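Local coordinates for protein peptide ABC transporter permease (Staphylococcus hominis, PDB 6EXS) that binds a thioalcohol-conjugated dipeptide, a precursor of axillary malodour, and probably carries it across the membrane as a POT-family transporter of the major facilitator superfamily, at residues 85-90 and 133-138; 416-421 and 435-440; 64-69 and 120-125. One frame throughout, in Å; residues are numbered along the deposited sequence.

Interaction 1 (85-90 and 133-138). With OLC ((2R)-2,3-dihydroxypropyl (9Z)-octadec-9-enoate), chain M.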
# COMPACT_ATOMS: atom_id res chain seq x y z
N THR A 85 -20.57 -11.05 -5.52
CA THR A 85 -20.37 -10.73 -6.94
C THR A 85 -19.44 -11.63 -7.77
O THR A 85 -19.57 -11.67 -8.99
CB THR A 85 -19.84 -9.28 -7.09
OG1 THR A 85 -18.49 -9.23 -6.61
CG2 THR A 85 -20.69 -8.24 -6.35
N GLY A 86 -18.47 -12.25 -7.11
CA GLY A 86 -17.41 -12.97 -7.78
C GLY A 86 -16.27 -11.98 -7.88
O GLY A 86 -16.46 -10.80 -7.60
N THR A 87 -15.08 -12.43 -8.26
CA THR A 87 -13.92 -11.54 -8.33
C THR A 87 -13.99 -10.61 -9.55
O THR A 87 -13.54 -9.48 -9.45
CB THR A 87 -12.60 -12.32 -8.23
OG1 THR A 87 -12.58 -13.32 -9.24
CG2 THR A 87 -12.42 -12.99 -6.87
N ARG A 88 -14.61 -11.07 -10.66
CA ARG A 88 -14.73 -10.28 -11.89
C ARG A 88 -15.58 -9.04 -11.72
O ARG A 88 -15.12 -7.94 -12.03
CB ARG A 88 -15.21 -11.13 -13.08
CG ARG A 88 -14.23 -12.21 -13.48
CD ARG A 88 -13.13 -11.77 -14.44
NE ARG A 88 -13.60 -11.61 -15.82
CZ ARG A 88 -13.79 -12.61 -16.67
NH1 ARG A 88 -13.56 -13.87 -16.30
NH2 ARG A 88 -14.21 -12.37 -17.91
N GLY A 89 -16.79 -9.23 -11.18
CA GLY A 89 -17.73 -8.16 -10.90
C GLY A 89 -17.14 -7.11 -9.99
O GLY A 89 -17.23 -5.92 -10.30
N ALA A 90 -16.48 -7.56 -8.90
CA ALA A 90 -15.80 -6.75 -7.89
C ALA A 90 -14.62 -5.93 -8.47
O ALA A 90 -14.47 -4.76 -8.09
CB ALA A 90 -15.32 -7.63 -6.74
N SER A 133 -5.74 -9.71 -8.17
CA SER A 133 -4.65 -10.60 -7.74
C SER A 133 -5.11 -12.04 -7.77
O SER A 133 -4.39 -12.92 -8.25
CB SER A 133 -4.19 -10.22 -6.34
OG SER A 133 -2.81 -9.88 -6.33
N ASN A 134 -6.33 -12.27 -7.27
CA ASN A 134 -7.00 -13.55 -7.21
C ASN A 134 -7.20 -14.12 -8.63
O ASN A 134 -6.86 -15.29 -8.86
CB ASN A 134 -8.32 -13.38 -6.49
CG ASN A 134 -8.94 -14.68 -6.07
OD1 ASN A 134 -9.46 -15.43 -6.89
ND2 ASN A 134 -8.89 -14.96 -4.78
N ILE A 135 -7.72 -13.29 -9.57
CA ILE A 135 -7.95 -13.66 -10.98
C ILE A 135 -6.66 -14.16 -11.63
O ILE A 135 -6.67 -15.22 -12.23
CB ILE A 135 -8.66 -12.53 -11.79
CG1 ILE A 135 -10.11 -12.31 -11.28
CG2 ILE A 135 -8.66 -12.84 -13.30
CD1 ILE A 135 -10.71 -10.92 -11.60
N VAL A 136 -5.55 -13.41 -11.43
CA VAL A 136 -4.19 -13.71 -11.93
C VAL A 136 -3.77 -15.15 -11.55
O VAL A 136 -3.40 -15.93 -12.43
CB VAL A 136 -3.16 -12.65 -11.45
CG1 VAL A 136 -1.73 -13.11 -11.71
CG2 VAL A 136 -3.41 -11.30 -12.11
N GLY A 137 -3.87 -15.50 -10.26
CA GLY A 137 -3.54 -16.83 -9.77
C GLY A 137 -4.47 -17.94 -10.26
O GLY A 137 -4.03 -19.08 -10.42
N ARG A 138 -5.76 -17.61 -10.52
CA ARG A 138 -6.76 -18.58 -10.97
C ARG A 138 -6.71 -18.84 -12.51
O ARG A 138 -7.46 -19.67 -13.03
CB ARG A 138 -8.18 -18.20 -10.48
CG ARG A 138 -8.34 -18.39 -8.97
CD ARG A 138 -9.61 -19.11 -8.57
NE ARG A 138 -10.35 -18.35 -7.55
CZ ARG A 138 -10.21 -18.51 -6.24
NH1 ARG A 138 -9.34 -19.40 -5.76
NH2 ARG A 138 -10.92 -17.77 -5.39
C24 OLC M . -22.30 -8.50 -10.42
C5 OLC M . -22.20 -0.15 -13.01
C4 OLC M . -20.95 -0.99 -12.78
C3 OLC M . -21.23 -2.48 -12.68
C2 OLC M . -19.98 -3.29 -12.39
C21 OLC M . -20.92 -6.41 -10.66
C1 OLC M . -20.21 -4.77 -12.27
C22 OLC M . -22.25 -7.08 -10.95
O19 OLC M . -19.74 -5.59 -13.01
O25 OLC M . -21.45 -9.37 -11.15
O23 OLC M . -23.31 -6.31 -10.37
O20 OLC M . -20.96 -5.06 -11.19
O HOH W 1 -10.66 -15.20 -9.33
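Van der Waals contact between the side chains of Thr87 and Ile135 carries this crossing of helices 74-106 and 110-137; the local axes of 85-90 and 133-137 pass 9.8 Å apart, with 112° between their N-to-C directions. The two side chains slide past one another in opposite directions, bringing Ile135 CG1 to 3.4 Å from Thr87 OG1. Ile135 CD1 reaches the aliphatic part of Arg88, 3.8 Å from Arg88 CD, and the two chains cross nearly at right angles. Thr87 CG2, placed beside the backbone N, meets the amide end of Asn134, its OD1 at 3.8 Å.

The polar link is made through water. One molecule lies 2.7 Å from Thr87 OG1 and donates to Asn134 OD1 at the same length, 2.7 Å, so the hydroxyl and amide are joined indirectly. The guanidinium of Arg88 has other partners: it bonds to Tyr196, Asn200 and the carbonyls of Gly205 and Val207, leaving its aliphatic part for Ile135.

A bound OLC touches the bare CA of Gly89, its C21 at 3.6 Å. Gly86 has a positive phi of 95°, and the helix is kinked just after it. This turn is consistent with motif A, the glycine- and arginine-containing cytoplasmic connection between the second and third transmembrane helices of major facilitator superfamily transporters.

Interaction 2 (416-421 and 435-440)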
# COMPACT_ATOMS: atom_id res chain seq x y z
N THR A 416 9.75 -12.01 1.42
CA THR A 416 9.73 -12.76 2.68
C THR A 416 8.36 -12.67 3.38
O THR A 416 7.94 -13.65 3.99
CB THR A 416 10.90 -12.27 3.54
OG1 THR A 416 12.05 -12.08 2.71
CG2 THR A 416 11.25 -13.23 4.64
N GLY A 417 7.70 -11.51 3.29
CA GLY A 417 6.38 -11.28 3.87
C GLY A 417 5.26 -11.97 3.12
O GLY A 417 4.34 -12.51 3.74
N ASN A 418 5.34 -11.94 1.77
CA ASN A 418 4.39 -12.55 0.84
C ASN A 418 4.41 -14.09 0.92
O ASN A 418 3.36 -14.72 0.78
CB ASN A 418 4.66 -12.08 -0.60
CG ASN A 418 4.34 -10.63 -0.88
OD1 ASN A 418 4.72 -9.72 -0.14
ND2 ASN A 418 3.65 -10.38 -1.99
N SER A 419 5.61 -14.67 1.13
CA SER A 419 5.85 -16.11 1.26
C SER A 419 5.52 -16.64 2.67
O SER A 419 5.45 -17.86 2.86
CB SER A 419 7.31 -16.43 0.91
OG SER A 419 7.66 -15.95 -0.38
N ALA A 420 5.32 -15.73 3.64
CA ALA A 420 5.00 -16.03 5.04
C ALA A 420 3.50 -16.19 5.29
O ALA A 420 3.11 -16.93 6.20
CB ALA A 420 5.56 -14.94 5.93
N ALA A 421 2.66 -15.48 4.50
CA ALA A 421 1.19 -15.52 4.60
C ALA A 421 0.59 -16.82 4.00
O ALA A 421 -0.63 -17.00 4.04
CB ALA A 421 0.59 -14.29 3.94
N SER A 435 -4.63 -11.52 5.28
CA SER A 435 -5.04 -10.28 5.95
C SER A 435 -3.98 -9.78 6.93
O SER A 435 -3.78 -8.57 6.99
CB SER A 435 -6.37 -10.45 6.66
OG SER A 435 -7.46 -10.55 5.76
N VAL A 436 -3.28 -10.68 7.68
CA VAL A 436 -2.28 -10.25 8.67
C VAL A 436 -1.01 -9.66 7.99
O VAL A 436 -0.49 -8.68 8.51
CB VAL A 436 -1.92 -11.26 9.80
CG1 VAL A 436 -3.14 -11.64 10.63
CG2 VAL A 436 -1.20 -12.49 9.28
N TRP A 437 -0.53 -10.21 6.84
CA TRP A 437 0.62 -9.59 6.16
C TRP A 437 0.22 -8.23 5.53
O TRP A 437 1.02 -7.29 5.52
CB TRP A 437 1.35 -10.54 5.16
CG TRP A 437 2.18 -9.81 4.13
CD1 TRP A 437 1.86 -9.63 2.82
CD2 TRP A 437 3.36 -9.02 4.37
NE1 TRP A 437 2.78 -8.80 2.21
CE2 TRP A 437 3.71 -8.40 3.15
CE3 TRP A 437 4.15 -8.74 5.51
CZ2 TRP A 437 4.84 -7.58 3.01
CZ3 TRP A 437 5.25 -7.90 5.38
CH2 TRP A 437 5.59 -7.34 4.14
N LEU A 438 -1.03 -8.11 5.07
CA LEU A 438 -1.60 -6.88 4.52
C LEU A 438 -1.81 -5.84 5.65
O LEU A 438 -1.63 -4.64 5.43
CB LEU A 438 -2.93 -7.22 3.84
CG LEU A 438 -3.46 -6.28 2.77
CD1 LEU A 438 -2.45 -6.07 1.63
CD2 LEU A 438 -4.70 -6.84 2.18
N LEU A 439 -2.14 -6.33 6.87
CA LEU A 439 -2.32 -5.51 8.05
C LEU A 439 -1.01 -4.94 8.60
O LEU A 439 -1.07 -3.92 9.28
CB LEU A 439 -3.12 -6.25 9.14
CG LEU A 439 -4.64 -6.10 9.04
CD1 LEU A 439 -5.34 -7.03 9.99
CD2 LEU A 439 -5.09 -4.66 9.31
N THR A 440 0.16 -5.55 8.29
CA THR A 440 1.45 -4.98 8.71
C THR A 440 1.57 -3.58 8.09
O THR A 440 2.13 -2.69 8.72
CB THR A 440 2.67 -5.87 8.36
OG1 THR A 440 2.87 -5.95 6.94
CG2 THR A 440 2.58 -7.26 8.94
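Gly417 packs its CA over the face of the six-membered ring of Trp437. The CA sits 3.7 Å from the centroid of that ring and only 8° off the ring normal, which meets the definition of a CH-pi contact. The glycine carbonyl follows across the same face of the indole, its O coming 3.5 Å from Trp437 CG, and the backbone N of Asn418 also lies above that face, near the rim. Beside the ring, Ala421 CB touches Trp437 CB at 4.0 Å, closing the contact at the root of the side chain.

The next shell explains why the indole stands here. Trp437 CG is anti to the backbone N (chi1 159°), which carries the ring off helix 430-451 toward segment 416-421. On the opposite face Thr440 OG1 lies 3.3 Å above the ring plane, toward the rim. That hydroxyl is itself fixed by donating to Trp437 O at 2.7 Å, from outside the carbonyl plane.

Farther out, Trp299 of helix 279-302 meets the indole with planes at about 60°, while helix 396-418, to which Gly417 belongs, also carries Tyr403 and Cys406 of the peptide pocket.

Chemically, the helices meet through a backbone CH on a pi face; the flanking amides probably polarise that CH, making it a better partner for the electron-rich indole.

Interaction 3 (64-69 and 120-125)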
# COMPACT_ATOMS: atom_id res chain seq x y z
N SER A 64 -1.61 9.21 5.32
CA SER A 64 -1.45 7.95 6.04
C SER A 64 -2.77 7.24 6.30
O SER A 64 -2.87 6.04 6.05
CB SER A 64 -0.70 8.19 7.35
OG SER A 64 0.65 8.48 7.07
N VAL A 65 -3.80 7.98 6.76
CA VAL A 65 -5.14 7.46 7.04
C VAL A 65 -5.77 6.93 5.74
O VAL A 65 -6.35 5.84 5.72
CB VAL A 65 -6.01 8.50 7.80
CG1 VAL A 65 -7.48 8.07 7.89
CG2 VAL A 65 -5.45 8.77 9.19
N TYR A 66 -5.57 7.67 4.64
CA TYR A 66 -6.02 7.32 3.29
C TYR A 66 -5.38 5.98 2.86
O TYR A 66 -6.09 5.08 2.43
CB TYR A 66 -5.66 8.48 2.34
CG TYR A 66 -6.20 8.43 0.93
CD1 TYR A 66 -7.20 7.52 0.56
CD2 TYR A 66 -5.71 9.28 -0.05
CE1 TYR A 66 -7.69 7.47 -0.74
CE2 TYR A 66 -6.20 9.24 -1.36
CZ TYR A 66 -7.19 8.34 -1.69
OH TYR A 66 -7.68 8.35 -2.97
N GLY A 67 -4.05 5.87 3.03
CA GLY A 67 -3.27 4.68 2.72
C GLY A 67 -3.69 3.48 3.56
O GLY A 67 -3.85 2.38 3.02
N ALA A 68 -3.94 3.70 4.87
CA ALA A 68 -4.41 2.68 5.82
C ALA A 68 -5.80 2.17 5.41
O ALA A 68 -6.04 0.96 5.48
CB ALA A 68 -4.47 3.26 7.23
N LEU A 69 -6.69 3.08 4.95
CA LEU A 69 -8.06 2.71 4.56
C LEU A 69 -8.11 1.92 3.28
O LEU A 69 -8.92 1.01 3.20
CB LEU A 69 -9.02 3.91 4.52
CG LEU A 69 -9.45 4.44 5.90
CD1 LEU A 69 -10.01 5.83 5.80
CD2 LEU A 69 -10.46 3.51 6.57
N PHE A 120 -14.51 7.23 -2.92
CA PHE A 120 -14.64 6.38 -4.11
C PHE A 120 -13.38 5.53 -4.36
O PHE A 120 -13.49 4.37 -4.75
CB PHE A 120 -15.02 7.21 -5.35
CG PHE A 120 -16.46 7.66 -5.39
CD1 PHE A 120 -17.49 6.75 -5.62
CD2 PHE A 120 -16.79 9.01 -5.26
CE1 PHE A 120 -18.82 7.17 -5.67
CE2 PHE A 120 -18.12 9.43 -5.31
CZ PHE A 120 -19.13 8.51 -5.51
N ILE A 121 -12.18 6.11 -4.12
CA ILE A 121 -10.93 5.36 -4.31
C ILE A 121 -10.75 4.33 -3.17
O ILE A 121 -10.36 3.20 -3.48
CB ILE A 121 -9.69 6.26 -4.58
CG1 ILE A 121 -9.84 6.94 -5.97
CG2 ILE A 121 -8.36 5.45 -4.51
CD1 ILE A 121 -9.02 8.25 -6.20
N ILE A 122 -11.10 4.66 -1.90
CA ILE A 122 -11.02 3.69 -0.79
C ILE A 122 -11.90 2.46 -1.10
O ILE A 122 -11.41 1.33 -1.03
CB ILE A 122 -11.33 4.30 0.61
CG1 ILE A 122 -10.17 5.20 1.09
CG2 ILE A 122 -11.61 3.19 1.67
CD1 ILE A 122 -10.58 6.30 2.03
N ILE A 123 -13.17 2.70 -1.50
CA ILE A 123 -14.15 1.66 -1.81
C ILE A 123 -13.78 0.89 -3.08
O ILE A 123 -13.82 -0.35 -3.06
CB ILE A 123 -15.60 2.24 -1.85
CG1 ILE A 123 -16.00 2.74 -0.44
CG2 ILE A 123 -16.60 1.16 -2.38
CD1 ILE A 123 -17.39 3.16 -0.28
N GLY A 124 -13.42 1.61 -4.14
CA GLY A 124 -13.01 1.01 -5.40
C GLY A 124 -11.80 0.11 -5.25
O GLY A 124 -11.83 -1.02 -5.73
N SER A 125 -10.73 0.59 -4.56
CA SER A 125 -9.49 -0.15 -4.30
C SER A 125 -9.71 -1.42 -3.45
O SER A 125 -9.15 -2.47 -3.75
CB SER A 125 -8.42 0.74 -3.67
OG SER A 125 -8.14 1.87 -4.50
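The phenol ring of Tyr66 meets helix 110-137 at its edge: Ile122 CG1 lies near the ring plane, 3.8 Å from Tyr66 CD1, and segment 120-125 places nothing squarely over either face. Ile121 CG2 approaches the ring obliquely. This is side-chain packing inside the helical bundle of the major facilitator fold, between helices 56-72 and 110-137; the local axes of 64-69 and 120-125 pass 10.0 Å apart and run in nearly the same direction, 26° from parallel.

With chi1 at -172° the ring of Tyr66 swings away from its own backbone N, and its far end comes to the neighbouring helix. There the hydroxyl settles among the branches of Ile121: Tyr66 OH is 3.3 Å from CB of that residue and 3.4 Å from its CG2. Met35 and Leu39 of helix 16-44 also touch Tyr66, which therefore contacts a third helix.

One turn on, Leu69 and Ile122 complete the apolar contact. Their side chains cross at a slant, with Leu69 CB 3.8 Å from Ile122 CD1, and Ile122 CG2 lies 3.8 Å from the carbonyl Leu69 O. The Ser73 hydroxyl links the two helices, its OG being hydrogen-bonded to both Leu69 O and Ile122 O. A bound OLC touches Leu69, which places this end beside lipid.

Within helix 110-137, the turn from Ile121 to Ser125 has a second bond of its own. Ser125 OG donates to Ile121 O over 2.8 Å, tilted 35° from the carbonyl plane, while Ser125 N reaches the same oxygen from the opposite face.

From the N terminus, helix 56-72 supplies segment 64-69 first, and helix 74-106 follows with segment 85-90. Helix 110-137 then answers both: segment 120-125 closes interaction 3 across 50 intervening residues, and segment 133-138 closes interaction 1 across 42. Because the segments alternate, these two loops cross, and one helix is held at two levels whose centres lie 20 Å apart. Interaction 2 opens far later, in series with both; with 13 residues between its segments, it joins the end of helix 396-418 and helix 420-423 to helix 430-451. Its nearest atoms stay about 7 Å from interaction 3 and about 8 Å from interaction 1, and it ties a different part of the fold.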